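Local coordinates for protein diaminopropionate ammonia-lyase (Escherichia coli, PDB 4D9I) that catalyses the pyridoxal phosphate-dependent alpha,beta-elimination of both L- and D-diaminopropionate to pyruvate and ammonia, working as a homodimer, at residues 83-88 and 197-202. Residues are numbered along the deposited sequence; the frame is centred on the assembly and turned at random.
Sequences YAIAQL and KIPTWI
Gln87 lies flat on the indole of Trp201: its CB stands 3.4 Å from the centroid of the six-membered ring, 8° off the normal, which defines a CH-pi contact. A bend at chi2 folds the glutamine chain back along the indole, and its amide stacks over the NE1 side with planes 4° apart. The backbones come closest at Ala84, whose CA is 5.2 Å from Trp201 CA. In this buried, tight part Ala84 CB sits 3.8 Å from Ile202 CG1. The axes of segments 83-88 and 197-202 approach to 8.6 Å. Leu88 CD2 meets the indole edge in plane, 3.8 Å from Trp201 CZ3, and also packs on Ile198 CD1. Trp201 O lies in the plane of the Tyr83 ring, 3.4 Å from Tyr83 CD2. Replacing Trp201 by an alanine is likely to open a gap beside Leu88 CD2 and strip the Gln87 amide of its stacking surface. Lys197 is looser: its CE grazes Leu88 CD2 at 4.2 Å. Within this fold type II PLP enzyme, away from the annotated sites, helices 81-93 and 197-206, both touching helix 122-133, thus join through a buried apolar interior, a partly exposed amide-indole stack and, at the exposed end, the Lys197 NZ to Glu91 OE1 salt bridge.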
# COMPACT_ATOMS: atom_id res chain seq x y z
N TYR B 83 19.71 -2.04 -26.69
CA TYR B 83 20.99 -1.47 -27.13
C TYR B 83 21.84 -2.54 -27.81
O TYR B 83 22.40 -2.31 -28.88
CB TYR B 83 21.74 -0.86 -25.95
CG TYR B 83 22.91 0.04 -26.31
CD1 TYR B 83 22.79 1.05 -27.27
CD2 TYR B 83 24.13 -0.08 -25.63
CE1 TYR B 83 23.87 1.88 -27.57
CE2 TYR B 83 25.20 0.76 -25.91
CZ TYR B 83 25.06 1.73 -26.88
OH TYR B 83 26.12 2.55 -27.16
N ALA B 84 21.90 -3.72 -27.20
CA ALA B 84 22.63 -4.83 -27.77
C ALA B 84 22.04 -5.27 -29.10
O ALA B 84 22.77 -5.55 -30.06
CB ALA B 84 22.68 -5.98 -26.80
N ILE B 85 20.71 -5.34 -29.18
CA ILE B 85 20.05 -5.76 -30.41
C ILE B 85 20.31 -4.79 -31.57
O ILE B 85 20.57 -5.20 -32.73
CB ILE B 85 18.56 -6.06 -30.13
CG1 ILE B 85 18.46 -7.45 -29.48
CG2 ILE B 85 17.75 -6.05 -31.43
CD1 ILE B 85 17.46 -7.54 -28.37
N ALA B 86 20.26 -3.50 -31.26
CA ALA B 86 20.54 -2.46 -32.25
C ALA B 86 22.02 -2.50 -32.65
O ALA B 86 22.34 -2.37 -33.84
CB ALA B 86 20.17 -1.09 -31.68
N GLN B 87 22.92 -2.67 -31.68
CA GLN B 87 24.34 -2.84 -31.98
C GLN B 87 24.60 -4.02 -32.93
O GLN B 87 25.36 -3.91 -33.90
CB GLN B 87 25.16 -3.02 -30.69
CG GLN B 87 25.22 -1.79 -29.76
CD GLN B 87 26.34 -0.83 -30.11
OE1 GLN B 87 26.63 0.10 -29.36
NE2 GLN B 87 26.97 -1.05 -31.23
N LEU B 88 23.95 -5.15 -32.65
CA LEU B 88 24.11 -6.35 -33.48
C LEU B 88 23.56 -6.14 -34.89
O LEU B 88 24.19 -6.57 -35.87
CB LEU B 88 23.43 -7.56 -32.82
CG LEU B 88 24.07 -8.23 -31.58
CD1 LEU B 88 23.03 -9.06 -30.82
CD2 LEU B 88 25.28 -9.09 -31.94
N LYS B 197 30.80 -9.88 -25.88
CA LYS B 197 30.47 -8.68 -26.65
C LYS B 197 29.05 -8.17 -26.33
O LYS B 197 28.85 -7.00 -26.02
CB LYS B 197 30.62 -8.98 -28.13
CG LYS B 197 30.45 -7.78 -29.07
CD LYS B 197 30.62 -8.21 -30.52
CE LYS B 197 29.35 -8.91 -31.01
NZ LYS B 197 29.45 -9.32 -32.45
N ILE B 198 28.09 -9.09 -26.42
CA ILE B 198 26.69 -8.77 -26.17
C ILE B 198 26.42 -8.32 -24.72
O ILE B 198 25.89 -7.24 -24.51
CB ILE B 198 25.75 -9.91 -26.68
CG1 ILE B 198 25.75 -9.92 -28.22
CG2 ILE B 198 24.32 -9.74 -26.13
CD1 ILE B 198 25.40 -11.26 -28.86
N PRO B 199 26.84 -9.12 -23.70
CA PRO B 199 26.64 -8.63 -22.31
C PRO B 199 27.35 -7.31 -21.97
O PRO B 199 26.87 -6.57 -21.13
CB PRO B 199 27.24 -9.75 -21.44
CG PRO B 199 27.92 -10.68 -22.35
CD PRO B 199 27.36 -10.50 -23.73
N THR B 200 28.49 -7.02 -22.59
CA THR B 200 29.10 -5.71 -22.47
C THR B 200 28.14 -4.61 -22.95
O THR B 200 27.92 -3.62 -22.23
CB THR B 200 30.45 -5.65 -23.23
OG1 THR B 200 31.36 -6.60 -22.64
CG2 THR B 200 31.07 -4.26 -23.15
N TRP B 201 27.54 -4.78 -24.13
CA TRP B 201 26.60 -3.78 -24.63
C TRP B 201 25.44 -3.61 -23.69
O TRP B 201 24.98 -2.48 -23.45
CB TRP B 201 26.08 -4.12 -26.01
CG TRP B 201 27.05 -3.85 -27.15
CD1 TRP B 201 27.95 -2.80 -27.27
CD2 TRP B 201 27.19 -4.61 -28.39
NE1 TRP B 201 28.64 -2.87 -28.45
CE2 TRP B 201 28.22 -3.93 -29.18
CE3 TRP B 201 26.58 -5.75 -28.92
CZ2 TRP B 201 28.62 -4.39 -30.43
CZ3 TRP B 201 26.99 -6.20 -30.18
CH2 TRP B 201 27.98 -5.53 -30.92
N ILE B 202 24.94 -4.73 -23.19
CA ILE B 202 23.80 -4.73 -22.27
C ILE B 202 24.11 -3.91 -21.02
O ILE B 202 23.28 -3.11 -20.58
CB ILE B 202 23.35 -6.15 -21.92
CG1 ILE B 202 22.68 -6.80 -23.14
CG2 ILE B 202 22.38 -6.13 -20.73
CD1 ILE B 202 22.51 -8.31 -23.04